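NAD-dependent epimerase/dehydratase domain-containing protein (PDB 3IUS) is of unknown function but belongs to the NAD-dependent epimerase/dehydratase family and probably binds a dinucleotide in a Rossmann-type domain. Local coordinates at residues A[146-152]-A[201-207]; A[105-109]-A[119-124]; A[161-166]-A[222-228]; A[170-174]-A[216-220]. One frame throughout, in Å; residues are numbered along the deposited sequence.

Contact 1 of 4, residues A[146-152]-A[201-207]; sequences LHVFRLA and PGAVYNV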
loop_
_atom_site.group_PDB
_atom_site.type_symbol
_atom_site.label_atom_id
_atom_site.label_comp_id
_atom_site.label_asym_id
_atom_site.label_seq_id
_atom_site.Cartn_x
_atom_site.Cartn_y
_atom_site.Cartn_z
ATOM N N LEU A 146 -13.734 -0.499 -10.995
ATOM C CA LEU A 146 -12.818 -0.941 -9.946
ATOM C C LEU A 146 -11.401 -1.187 -10.443
ATOM O O LEU A 146 -11.191 -1.734 -11.523
ATOM C CB LEU A 146 -13.347 -2.221 -9.292
ATOM C CG LEU A 146 -12.413 -2.824 -8.243
ATOM C CD1 LEU A 146 -12.379 -1.947 -6.987
ATOM C CD2 LEU A 146 -12.816 -4.249 -7.917
ATOM N N HIS A 147 -10.427 -0.798 -9.625
ATOM C CA HIS A 147 -9.030 -1.052 -9.905
ATOM C C HIS A 147 -8.460 -1.525 -8.597
ATOM O O HIS A 147 -8.733 -0.927 -7.564
ATOM C CB HIS A 147 -8.324 0.227 -10.365
ATOM C CG HIS A 147 -8.969 0.866 -11.557
ATOM N ND1 HIS A 147 -10.166 1.544 -11.477
ATOM C CD2 HIS A 147 -8.595 0.913 -12.857
ATOM C CE1 HIS A 147 -10.501 1.983 -12.679
ATOM N NE2 HIS A 147 -9.564 1.617 -13.534
ATOM N N VAL A 148 -7.718 -2.625 -8.645
ATOM C CA VAL A 148 -7.098 -3.181 -7.451
ATOM C C VAL A 148 -5.600 -2.958 -7.511
ATOM O O VAL A 148 -4.954 -3.260 -8.516
ATOM C CB VAL A 148 -7.384 -4.688 -7.317
ATOM C CG1 VAL A 148 -6.522 -5.299 -6.207
ATOM C CG2 VAL A 148 -8.873 -4.930 -7.056
ATOM N N PHE A 149 -5.044 -2.449 -6.416
ATOM C CA PHE A 149 -3.623 -2.168 -6.342
ATOM C C PHE A 149 -3.024 -2.990 -5.228
ATOM O O PHE A 149 -3.300 -2.747 -4.060
ATOM C CB PHE A 149 -3.386 -0.673 -6.091
ATOM C CG PHE A 149 -3.963 0.214 -7.155
ATOM C CD1 PHE A 149 -3.211 0.560 -8.266
ATOM C CD2 PHE A 149 -5.264 0.687 -7.050
ATOM C CE1 PHE A 149 -3.746 1.363 -9.257
ATOM C CE2 PHE A 149 -5.801 1.495 -8.034
ATOM C CZ PHE A 149 -5.038 1.834 -9.135
ATOM N N ARG A 150 -2.222 -3.984 -5.600
ATOM C CA ARG A 150 -1.572 -4.840 -4.626
ATOM C C ARG A 150 -0.248 -4.213 -4.223
ATOM O O ARG A 150 0.743 -4.270 -4.953
ATOM C CB ARG A 150 -1.415 -6.265 -5.174
ATOM C CG ARG A 150 -2.764 -6.842 -5.640
ATOM C CD ARG A 150 -2.674 -8.267 -6.190
ATOM N NE ARG A 150 -4.013 -8.808 -6.432
ATOM C CZ ARG A 150 -4.290 -9.795 -7.281
ATOM N NH1 ARG A 150 -3.316 -10.356 -7.990
ATOM N NH2 ARG A 150 -5.543 -10.215 -7.427
ATOM N N LEU A 151 -0.260 -3.595 -3.049
ATOM C CA LEU A 151 0.864 -2.801 -2.573
ATOM C C LEU A 151 1.899 -3.675 -1.889
ATOM O O LEU A 151 1.558 -4.576 -1.128
ATOM C CB LEU A 151 0.376 -1.717 -1.606
ATOM C CG LEU A 151 -0.703 -0.750 -2.091
ATOM C CD1 LEU A 151 -1.083 0.239 -0.988
ATOM C CD2 LEU A 151 -0.246 -0.010 -3.337
ATOM N N ALA A 152 3.165 -3.411 -2.180
ATOM C CA ALA A 152 4.252 -4.042 -1.455
ATOM C C ALA A 152 4.422 -3.326 -0.116
ATOM O O ALA A 152 3.606 -2.478 0.257
ATOM C CB ALA A 152 5.534 -3.992 -2.279
ATOM N N PRO A 201 -11.546 -0.437 -15.968
ATOM C CA PRO A 201 -12.384 -1.172 -15.015
ATOM C C PRO A 201 -12.053 -2.657 -14.931
ATOM O O PRO A 201 -12.053 -3.349 -15.947
ATOM C CB PRO A 201 -13.793 -0.963 -15.574
ATOM C CG PRO A 201 -13.720 0.389 -16.178
ATOM C CD PRO A 201 -12.348 0.470 -16.806
ATOM N N GLY A 202 -11.758 -3.125 -13.721
ATOM C CA GLY A 202 -11.448 -4.524 -13.483
ATOM C C GLY A 202 -9.963 -4.843 -13.380
ATOM O O GLY A 202 -9.590 -5.944 -12.978
ATOM N N ALA A 203 -9.116 -3.882 -13.732
ATOM C CA ALA A 203 -7.680 -4.116 -13.793
ATOM C C ALA A 203 -7.094 -4.313 -12.403
ATOM O O ALA A 203 -7.559 -3.711 -11.449
ATOM C CB ALA A 203 -6.983 -2.971 -14.496
ATOM N N VAL A 204 -6.086 -5.176 -12.325
ATOM C CA VAL A 204 -5.285 -5.375 -11.122
ATOM C C VAL A 204 -3.847 -4.979 -11.436
ATOM O O VAL A 204 -3.317 -5.336 -12.487
ATOM C CB VAL A 204 -5.312 -6.849 -10.679
ATOM C CG1 VAL A 204 -4.460 -7.052 -9.428
ATOM C CG2 VAL A 204 -6.731 -7.302 -10.428
ATOM N N TYR A 205 -3.196 -4.261 -10.520
ATOM C CA TYR A 205 -1.828 -3.816 -10.731
ATOM C C TYR A 205 -1.016 -4.132 -9.500
ATOM O O TYR A 205 -1.410 -3.754 -8.402
ATOM C CB TYR A 205 -1.759 -2.301 -10.929
ATOM C CG TYR A 205 -2.658 -1.776 -12.018
ATOM C CD1 TYR A 205 -2.227 -1.729 -13.333
ATOM C CD2 TYR A 205 -3.930 -1.313 -11.722
ATOM C CE1 TYR A 205 -3.050 -1.247 -14.335
ATOM C CE2 TYR A 205 -4.762 -0.830 -12.714
ATOM C CZ TYR A 205 -4.314 -0.789 -14.014
ATOM O OH TYR A 205 -5.150 -0.310 -15.001
ATOM N N ASN A 206 0.099 -4.823 -9.695
ATOM C CA ASN A 206 1.113 -4.942 -8.647
ATOM C C ASN A 206 1.836 -3.614 -8.494
ATOM O O ASN A 206 2.248 -3.017 -9.484
ATOM C CB ASN A 206 2.145 -6.004 -9.009
ATOM C CG ASN A 206 1.596 -7.402 -8.947
ATOM O OD1 ASN A 206 2.161 -8.323 -9.544
ATOM N ND2 ASN A 206 0.496 -7.579 -8.234
ATOM N N VAL A 207 2.029 -3.161 -7.258
ATOM C CA VAL A 207 2.697 -1.888 -7.037
ATOM C C VAL A 207 3.882 -2.120 -6.125
ATOM O O VAL A 207 3.748 -2.117 -4.907
ATOM C CB VAL A 207 1.752 -0.814 -6.452
ATOM C CG1 VAL A 207 2.469 0.523 -6.367
ATOM C CG2 VAL A 207 0.502 -0.679 -7.322
#
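Val148 and Phe149 pair with Val204 and Tyr205 where strands 146-151 and 204-207 run parallel at one end of the Rossmann-type sheet, the axes of these strands 4.7 Å apart at closest approach and 22° from parallel. Backbone bonds alternate between the chains. In the approach to the second strand Gly202 N gives the shortest, 2.7 Å to Leu146 O; Val148 N then reaches Ala203 O, and Tyr205 N meets Val148 O nearly head-on at 2.8 Å. The pattern runs on through Arg150 N to Tyr205 O and Val207 N to Arg150 O, and closes with Ala152 N to Val207 O. Gly202 suits its place because at phi 99° a side chain would be jammed against the preceding carbonyl oxygen.

Apolar packing fills the face bearing Phe149, Leu151, Tyr205 and Val207, which helix 185-197 covers at Phe149. The rings of Phe149 and Tyr205 point the same way, nearly parallel but slid apart, with Phe149 CE1 3.6 Å from Tyr205 CD2. Val207 CG2 meets the edge of the Phe149 ring, and Leu151 CD2 lies alongside Val207 CB at 3.8 Å.

On the other face, beside Val148 and Val204, sits Arg150, whose chain extends from CG to NE and carries NH2 to a salt bridge with Glu135 and NH1 to a hydrogen bond with Tyr107 OH. A leucine in its place would probably leave the Glu135 carboxylate without this positive mate and Tyr107 OH without the NH1 donor. Val204 covers one side of the guanidinium: its CG1 lies 3.4 Å above the plane, over the centre, and 3.5 Å from Arg150 CZ.

Contact 2 of 4, residues A[105-109]-A[119-124]; sequences AVYGD and TPLTPT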
loop_
_atom_site.group_PDB
_atom_site.type_symbol
_atom_site.label_atom_id
_atom_site.label_comp_id
_atom_site.label_asym_id
_atom_site.label_seq_id
_atom_site.Cartn_x
_atom_site.Cartn_y
_atom_site.Cartn_z
ATOM N N ALA A 105 0.250 -9.968 -0.279
ATOM C CA ALA A 105 0.111 -11.169 0.543
ATOM C C ALA A 105 -0.885 -12.137 -0.079
ATOM O O ALA A 105 -0.926 -13.313 0.274
ATOM C CB ALA A 105 -0.290 -10.822 1.973
ATOM N N VAL A 106 -1.674 -11.640 -1.026
ATOM C CA VAL A 106 -2.648 -12.483 -1.702
ATOM C C VAL A 106 -2.012 -13.650 -2.463
ATOM O O VAL A 106 -2.650 -14.687 -2.661
ATOM C CB VAL A 106 -3.498 -11.672 -2.684
ATOM C CG1 VAL A 106 -4.272 -10.584 -1.945
ATOM C CG2 VAL A 106 -2.624 -11.071 -3.763
ATOM N N TYR A 107 -0.770 -13.472 -2.903
ATOM C CA TYR A 107 -0.096 -14.480 -3.714
ATOM C C TYR A 107 0.336 -15.711 -2.924
ATOM O O TYR A 107 0.346 -16.824 -3.450
ATOM C CB TYR A 107 1.097 -13.873 -4.459
ATOM C CG TYR A 107 0.697 -12.842 -5.488
ATOM C CD1 TYR A 107 -0.068 -13.201 -6.590
ATOM C CD2 TYR A 107 1.072 -11.511 -5.350
ATOM C CE1 TYR A 107 -0.442 -12.264 -7.525
ATOM C CE2 TYR A 107 0.712 -10.569 -6.278
ATOM C CZ TYR A 107 -0.058 -10.950 -7.367
ATOM O OH TYR A 107 -0.419 -10.009 -8.293
ATOM N N GLY A 108 0.701 -15.512 -1.664
ATOM C CA GLY A 108 1.162 -16.617 -0.850
ATOM C C GLY A 108 2.597 -16.994 -1.158
ATOM O O GLY A 108 3.376 -16.171 -1.646
ATOM N N ASP A 109 2.940 -18.249 -0.886
ATOM C CA ASP A 109 4.321 -18.716 -0.972
ATOM C C ASP A 109 4.672 -19.317 -2.334
ATOM O O ASP A 109 3.964 -20.187 -2.850
ATOM C CB ASP A 109 4.604 -19.725 0.140
ATOM C CG ASP A 109 6.057 -20.147 0.190
ATOM O OD1 ASP A 109 6.931 -19.365 -0.253
ATOM O OD2 ASP A 109 6.319 -21.270 0.674
ATOM N N THR A 119 -1.145 -14.558 -11.626
ATOM C CA THR A 119 -0.836 -15.676 -10.755
ATOM C C THR A 119 -1.986 -15.997 -9.798
ATOM O O THR A 119 -2.563 -15.097 -9.195
ATOM C CB THR A 119 0.439 -15.373 -9.962
ATOM O OG1 THR A 119 1.508 -15.150 -10.888
ATOM C CG2 THR A 119 0.797 -16.533 -9.043
ATOM N N PRO A 120 -2.325 -17.291 -9.661
ATOM C CA PRO A 120 -3.397 -17.702 -8.742
ATOM C C PRO A 120 -3.167 -17.216 -7.307
ATOM O O PRO A 120 -2.024 -17.107 -6.875
ATOM C CB PRO A 120 -3.329 -19.233 -8.796
ATOM C CG PRO A 120 -2.756 -19.533 -10.146
ATOM C CD PRO A 120 -1.769 -18.429 -10.412
ATOM N N LEU A 121 -4.243 -16.932 -6.579
ATOM C CA LEU A 121 -4.110 -16.448 -5.207
ATOM C C LEU A 121 -4.164 -17.587 -4.192
ATOM O O LEU A 121 -5.168 -18.288 -4.081
ATOM C CB LEU A 121 -5.198 -15.420 -4.901
ATOM C CG LEU A 121 -5.343 -14.324 -5.960
ATOM C CD1 LEU A 121 -6.439 -13.340 -5.575
ATOM C CD2 LEU A 121 -4.015 -13.613 -6.186
ATOM N N THR A 122 -3.079 -17.766 -3.449
ATOM C CA THR A 122 -3.016 -18.813 -2.439
ATOM C C THR A 122 -2.375 -18.302 -1.155
ATOM O O THR A 122 -1.316 -18.776 -0.759
ATOM C CB THR A 122 -2.234 -20.049 -2.942
ATOM O OG1 THR A 122 -0.855 -19.707 -3.127
ATOM C CG2 THR A 122 -2.799 -20.531 -4.262
ATOM N N PRO A 123 -3.026 -17.335 -0.495
ATOM C CA PRO A 123 -2.471 -16.803 0.757
ATOM C C PRO A 123 -2.350 -17.906 1.805
ATOM O O PRO A 123 -3.159 -18.835 1.827
ATOM C CB PRO A 123 -3.499 -15.756 1.191
ATOM C CG PRO A 123 -4.754 -16.077 0.420
ATOM C CD PRO A 123 -4.334 -16.755 -0.839
ATOM N N THR A 124 -1.349 -17.815 2.669
ATOM C CA THR A 124 -1.147 -18.874 3.646
ATOM C C THR A 124 -1.579 -18.488 5.057
ATOM O O THR A 124 -1.521 -19.310 5.967
ATOM C CB THR A 124 0.317 -19.369 3.667
ATOM O OG1 THR A 124 1.180 -18.304 4.076
ATOM C CG2 THR A 124 0.735 -19.861 2.288
HETATM O O HOH W 1 -0.696 -14.715 2.595
HETATM O O HOH W 2 0.924 -20.370 -0.769
HETATM O O HOH W 3 1.296 -20.671 -3.884
#
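Thr122 O takes a hydrogen bond from water 2 at 2.7 Å and a weaker CA-H...O contact from Gly108 CA at 3.3 Å. The same water accepts from Asp109 N, and water 1 likewise joins Ala105 O to Thr124 N. Directly between the loops, Thr122 OG1 probably donates to Tyr107 O at 3.1 Å, though its proton has another acceptor in reach. Glycine is needed at Gly108, since a CB there would fall 1.9 Å from Thr122 O, a plain clash.

Leu121 CD2 lies 3.8 Å from Val106 CG2 and 4.0 Å from Tyr107 CD1. On that same side Val106 CG2 covers the Tyr107 ring, 4.0 Å above its centre, while Thr119 CB approaches CD1 and CE1 from the other side of the ring plane. Thr119 O sits in the ring plane at the edge, 3.9 Å from Tyr107 CE1. With CG anti to its carbonyl carbon (chi1 -66°), Tyr107 carries its hydroxyl inward to Arg150. A phenylalanine here is likely to leave Arg150 NH1 without this oxygen.

The second loop leads into helix 126-140, where Val132 touches both Val106 and Pro123. Waters and carbonyl groups do much of the joining, which implies a hydrated seam on the outer side and an apolar one around Leu121.

Contact 3 of 4, residues A[161-166]-A[222-228]; sequences PFSKLG and AAELQGL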
loop_
_atom_site.group_PDB
_atom_site.type_symbol
_atom_site.label_atom_id
_atom_site.label_comp_id
_atom_site.label_asym_id
_atom_site.label_seq_id
_atom_site.Cartn_x
_atom_site.Cartn_y
_atom_site.Cartn_z
ATOM N N PRO A 161 14.083 3.819 7.845
ATOM C CA PRO A 161 14.882 3.047 8.795
ATOM C C PRO A 161 15.847 3.884 9.633
ATOM O O PRO A 161 16.436 3.352 10.572
ATOM C CB PRO A 161 15.659 2.119 7.870
ATOM C CG PRO A 161 15.965 2.998 6.696
ATOM C CD PRO A 161 14.771 3.938 6.547
ATOM N N PHE A 162 15.996 5.166 9.313
ATOM C CA PHE A 162 16.973 6.006 10.003
ATOM C C PHE A 162 16.512 6.443 11.392
ATOM O O PHE A 162 17.331 6.768 12.251
ATOM C CB PHE A 162 17.370 7.202 9.135
ATOM C CG PHE A 162 17.893 6.804 7.786
ATOM C CD1 PHE A 162 19.181 6.323 7.643
ATOM C CD2 PHE A 162 17.085 6.877 6.663
ATOM C CE1 PHE A 162 19.659 5.942 6.411
ATOM C CE2 PHE A 162 17.560 6.501 5.428
ATOM C CZ PHE A 162 18.844 6.028 5.296
ATOM N N SER A 163 15.201 6.441 11.608
ATOM C CA SER A 163 14.644 6.672 12.936
ATOM C C SER A 163 14.920 5.459 13.819
ATOM O O SER A 163 15.040 5.568 15.037
ATOM C CB SER A 163 13.135 6.889 12.839
ATOM O OG SER A 163 12.487 5.700 12.418
ATOM N N LYS A 164 15.033 4.307 13.171
ATOM C CA LYS A 164 15.151 3.014 13.832
ATOM C C LYS A 164 16.560 2.749 14.377
ATOM O O LYS A 164 16.788 1.774 15.095
ATOM C CB LYS A 164 14.736 1.933 12.831
ATOM C CG LYS A 164 14.879 0.490 13.267
ATOM C CD LYS A 164 14.126 -0.397 12.283
ATOM C CE LYS A 164 14.781 -1.759 12.100
ATOM N NZ LYS A 164 14.168 -2.506 10.957
ATOM N N LEU A 165 17.498 3.631 14.049
ATOM C CA LEU A 165 18.904 3.414 14.374
ATOM C C LEU A 165 19.320 4.073 15.680
ATOM O O LEU A 165 18.608 4.922 16.216
ATOM C CB LEU A 165 19.786 3.953 13.247
ATOM C CG LEU A 165 19.565 3.378 11.853
ATOM C CD1 LEU A 165 20.075 4.351 10.802
ATOM C CD2 LEU A 165 20.247 2.021 11.724
ATOM N N GLY A 166 20.482 3.672 16.187
ATOM C CA GLY A 166 21.107 4.350 17.308
ATOM C C GLY A 166 20.565 4.053 18.693
ATOM O O GLY A 166 21.177 4.439 19.687
ATOM N N ALA A 222 21.026 1.065 5.525
ATOM C CA ALA A 222 20.691 2.238 6.319
ATOM C C ALA A 222 21.835 2.516 7.300
ATOM O O ALA A 222 22.263 3.656 7.469
ATOM C CB ALA A 222 19.385 2.020 7.065
ATOM N N ALA A 223 22.345 1.458 7.918
ATOM C CA ALA A 223 23.466 1.603 8.859
ATOM C C ALA A 223 24.705 2.132 8.136
ATOM O O ALA A 223 25.384 3.039 8.614
ATOM C CB ALA A 223 23.765 0.279 9.537
ATOM N N GLU A 224 24.988 1.562 6.973
ATOM C CA GLU A 224 26.108 2.005 6.154
ATOM C C GLU A 224 26.025 3.504 5.842
ATOM O O GLU A 224 26.994 4.235 6.010
ATOM C CB GLU A 224 26.164 1.181 4.866
ATOM C CG GLU A 224 27.298 1.541 3.923
ATOM C CD GLU A 224 27.269 0.719 2.643
ATOM O OE1 GLU A 224 26.682 -0.384 2.656
ATOM O OE2 GLU A 224 27.832 1.176 1.625
ATOM N N LEU A 225 24.864 3.955 5.369
ATOM C CA LEU A 225 24.657 5.370 5.064
ATOM C C LEU A 225 24.886 6.292 6.263
ATOM O O LEU A 225 25.329 7.434 6.106
ATOM C CB LEU A 225 23.251 5.587 4.511
ATOM C CG LEU A 225 23.050 5.077 3.090
ATOM C CD1 LEU A 225 21.581 5.163 2.683
ATOM C CD2 LEU A 225 23.926 5.850 2.112
ATOM N N GLN A 226 24.578 5.789 7.454
ATOM C CA GLN A 226 24.591 6.600 8.663
ATOM C C GLN A 226 25.956 6.515 9.328
ATOM O O GLN A 226 26.213 7.182 10.329
ATOM C CB GLN A 226 23.499 6.111 9.620
ATOM C CG GLN A 226 23.166 7.063 10.765
ATOM C CD GLN A 226 22.155 8.136 10.382
ATOM O OE1 GLN A 226 21.860 8.352 9.199
ATOM N NE2 GLN A 226 21.609 8.810 11.386
ATOM N N GLY A 227 26.835 5.690 8.767
ATOM C CA GLY A 227 28.161 5.519 9.337
ATOM C C GLY A 227 28.123 4.793 10.664
ATOM O O GLY A 227 28.965 5.037 11.542
ATOM N N LEU A 228 27.158 3.889 10.809
ATOM C CA LEU A 228 26.984 3.102 12.022
ATOM C C LEU A 228 27.365 1.632 11.825
ATOM O O LEU A 228 27.384 1.136 10.709
ATOM C CB LEU A 228 25.541 3.206 12.510
ATOM C CG LEU A 228 25.103 4.622 12.880
ATOM C CD1 LEU A 228 23.630 4.641 13.231
ATOM C CD2 LEU A 228 25.945 5.143 14.048
#
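Pro161 and Ala222 bring the two backbones nearest, their CA atoms 6.4 Å apart, where the helically turned residues 161-164 meet the last turns of helix 215-226. That helix finishes in a Schellman motif: Gly227, with phi at 69°, bonds from N to Glu224 O, and Leu228 N reaches back 2.9 Å to Ala223 O. Glycine readily adopts this positive phi, and the reversal brings Leu228 round to face the loop.

The joint is made by apolar side chains, with no hydrogen bond across it. Pro161 CG rests 3.6 Å from Ala222 CB, a close fit that the small alanine permits. Phe162, its CG anti to the carbonyl carbon (chi1 -56°), swings its ring toward the helix. Its CE1 comes 3.6 Å from Ala222 O, while Leu225 CD1 meets the edge of the ring, 3.9 Å from Phe162 CZ. Pro161 CG also lies over one face of that ring, offset toward the rim. Leu165 uses two parts of its side chain: CD1 lies 4.0 Å from Gln226 CB, and CB touches Leu228 CD1 at 3.9 Å. Gln226 keeps its aliphatic part against Leu165 and bends at chi2, leaving OE1 bonded to Gln281.

Helix 273-282 closes the group through Leu277, Leu280 and Gln281, so Pro161 and Phe162, in the loop between strands 146-155 and 172-174, pack against both this helix and helix 215-226, which also touch each other at Leu277 and Leu225.

Contact 4 of 4, residues A[170-174]-A[216-220]; sequences IRRII and QDVIA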
loop_
_atom_site.group_PDB
_atom_site.type_symbol
_atom_site.label_atom_id
_atom_site.label_comp_id
_atom_site.label_asym_id
_atom_site.label_seq_id
_atom_site.Cartn_x
_atom_site.Cartn_y
_atom_site.Cartn_z
ATOM N N ILE A 170 17.997 -3.605 17.861
ATOM C CA ILE A 170 17.792 -3.878 16.440
ATOM C C ILE A 170 18.610 -5.091 16.015
ATOM O O ILE A 170 19.784 -5.220 16.368
ATOM C CB ILE A 170 18.180 -2.676 15.555
ATOM C CG1 ILE A 170 19.427 -1.985 16.112
ATOM C CG2 ILE A 170 17.024 -1.695 15.453
ATOM C CD1 ILE A 170 19.953 -0.866 15.237
ATOM N N ARG A 171 17.985 -5.981 15.258
ATOM C CA ARG A 171 18.647 -7.202 14.831
ATOM C C ARG A 171 18.252 -7.540 13.403
ATOM O O ARG A 171 17.155 -7.208 12.958
ATOM C CB ARG A 171 18.295 -8.351 15.779
ATOM C CG ARG A 171 16.815 -8.433 16.117
ATOM C CD ARG A 171 16.589 -8.731 17.595
ATOM N NE ARG A 171 16.758 -10.143 17.933
ATOM C CZ ARG A 171 15.801 -11.059 17.821
ATOM N NH1 ARG A 171 14.601 -10.717 17.360
ATOM N NH2 ARG A 171 16.042 -12.320 18.161
ATOM N N ARG A 172 19.161 -8.183 12.682
ATOM C CA ARG A 172 18.873 -8.610 11.321
ATOM C C ARG A 172 18.487 -10.083 11.324
ATOM O O ARG A 172 19.301 -10.944 11.653
ATOM C CB ARG A 172 20.075 -8.349 10.405
ATOM C CG ARG A 172 20.350 -6.866 10.155
ATOM C CD ARG A 172 21.581 -6.643 9.288
ATOM N NE ARG A 172 22.786 -7.165 9.929
ATOM C CZ ARG A 172 23.578 -8.083 9.388
ATOM N NH1 ARG A 172 23.305 -8.564 8.181
ATOM N NH2 ARG A 172 24.650 -8.503 10.046
ATOM N N ILE A 173 17.235 -10.368 10.976
ATOM C CA ILE A 173 16.750 -11.742 10.927
ATOM C C ILE A 173 17.108 -12.375 9.590
ATOM O O ILE A 173 16.713 -11.876 8.531
ATOM C CB ILE A 173 15.219 -11.813 11.105
ATOM C CG1 ILE A 173 14.778 -11.044 12.353
ATOM C CG2 ILE A 173 14.751 -13.258 11.145
ATOM C CD1 ILE A 173 15.377 -11.562 13.640
ATOM N N ILE A 174 17.832 -13.488 9.639
ATOM C CA ILE A 174 18.295 -14.156 8.424
ATOM C C ILE A 174 17.497 -15.418 8.082
ATOM O O ILE A 174 17.663 -16.453 8.709
ATOM C CB ILE A 174 19.792 -14.516 8.527
ATOM C CG1 ILE A 174 20.599 -13.312 9.005
ATOM C CG2 ILE A 174 20.320 -15.013 7.187
ATOM C CD1 ILE A 174 20.528 -12.136 8.060
ATOM N N GLN A 216 17.313 -7.973 5.622
ATOM C CA GLN A 216 18.556 -7.689 6.350
ATOM C C GLN A 216 19.473 -6.740 5.576
ATOM O O GLN A 216 20.341 -6.090 6.161
ATOM C CB GLN A 216 19.297 -8.984 6.715
ATOM C CG GLN A 216 19.822 -9.799 5.535
ATOM C CD GLN A 216 18.810 -10.819 5.030
ATOM O OE1 GLN A 216 17.611 -10.622 5.158
ATOM N NE2 GLN A 216 19.300 -11.921 4.468
ATOM N N ASP A 217 19.274 -6.660 4.262
ATOM C CA ASP A 217 20.099 -5.800 3.419
ATOM C C ASP A 217 19.655 -4.347 3.533
ATOM O O ASP A 217 20.457 -3.429 3.395
ATOM C CB ASP A 217 20.030 -6.245 1.955
ATOM C CG ASP A 217 20.842 -7.501 1.678
ATOM O OD1 ASP A 217 21.445 -8.061 2.619
ATOM O OD2 ASP A 217 20.887 -7.918 0.506
ATOM N N VAL A 218 18.364 -4.135 3.756
ATOM C CA VAL A 218 17.866 -2.777 3.902
ATOM C C VAL A 218 18.425 -2.169 5.180
ATOM O O VAL A 218 18.993 -1.070 5.175
ATOM C CB VAL A 218 16.344 -2.738 3.912
ATOM C CG1 VAL A 218 15.857 -1.305 4.057
ATOM C CG2 VAL A 218 15.813 -3.345 2.628
ATOM N N ILE A 219 18.257 -2.905 6.271
ATOM C CA ILE A 219 18.808 -2.534 7.567
ATOM C C ILE A 219 20.308 -2.269 7.462
ATOM O O ILE A 219 20.813 -1.260 7.966
ATOM C CB ILE A 219 18.547 -3.655 8.587
ATOM C CG1 ILE A 219 17.055 -3.732 8.920
ATOM C CG2 ILE A 219 19.398 -3.463 9.847
ATOM C CD1 ILE A 219 16.678 -4.908 9.798
ATOM N N ALA A 220 21.023 -3.175 6.803
ATOM C CA ALA A 220 22.459 -3.004 6.627
ATOM C C ALA A 220 22.793 -1.714 5.877
ATOM O O ALA A 220 23.705 -0.991 6.247
ATOM C CB ALA A 220 23.058 -4.210 5.907
HETATM O O HOH W 4 15.871 -12.735 6.092
#
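A small two-stranded parallel sheet, apart from the Rossmann-type one, supplies the strand of this contact: Arg172 and Ile174 of strand 172-174 lie against Gln216 and Ile219 near the start of helix 215-226. Strand and helix run nearly antiparallel, at 154°, with their axes 8.3 Å apart at closest approach.

Arg172 offers its aliphatic part. Its CG lies 3.5 Å from Ile219 CG2, and its CB rests against Gln216 CB. Arg172 CD comes 3.4 Å from Gln216 O, the oxygen that already accepts the helical bond from Ala220 N. A long side chain suits this place: methylenes cover the helix, while the chain bends at chi3 and lets NE bond to Pro231 O. Ile174 adds its terminal methyl, CD1, which meets Gln216 CG at 3.5 Å as the two side chains cross at about a right angle. Gln216 reaches this position with CG set between its backbone N and carbonyl carbon (chi1 65°), and the chain bends at chi2. Its amide ends beside the strand, where water 4 lies 2.9 Å from Gln216 OE1 and 2.7 Å from Ile173 O, though it may not serve both at once.

Strand 233-235 flanks strand 172-174, bonding through the backbone to Arg172 and Ile174 and touching both side chains with Ala233. Helix 273-282 meets helix 215-226 through Tyr273 on Asp217 and Val218.

Overall arrangement
Contact 1 is the one buried contact of the four, a regular backbone pairing in the large parallel sheet; contact 2 is a partly buried meeting of loops, joined by waters and by apolar side chains. The two touch where Tyr107 OH meets Arg150, so Arg150 links the sheet to those loops. Contacts 3 and 4 lie across the chain's centre from contact 1, about 33 and about 30 Å between centres. Both use helix 215-226: contact 3 takes its final turns and contact 4 its early ones. Neither has a direct hydrogen bond across it, and both rely on apolar packing, aromatic as well as aliphatic in contact 3, with contact 4 at the surface adding arginine methylenes and a water.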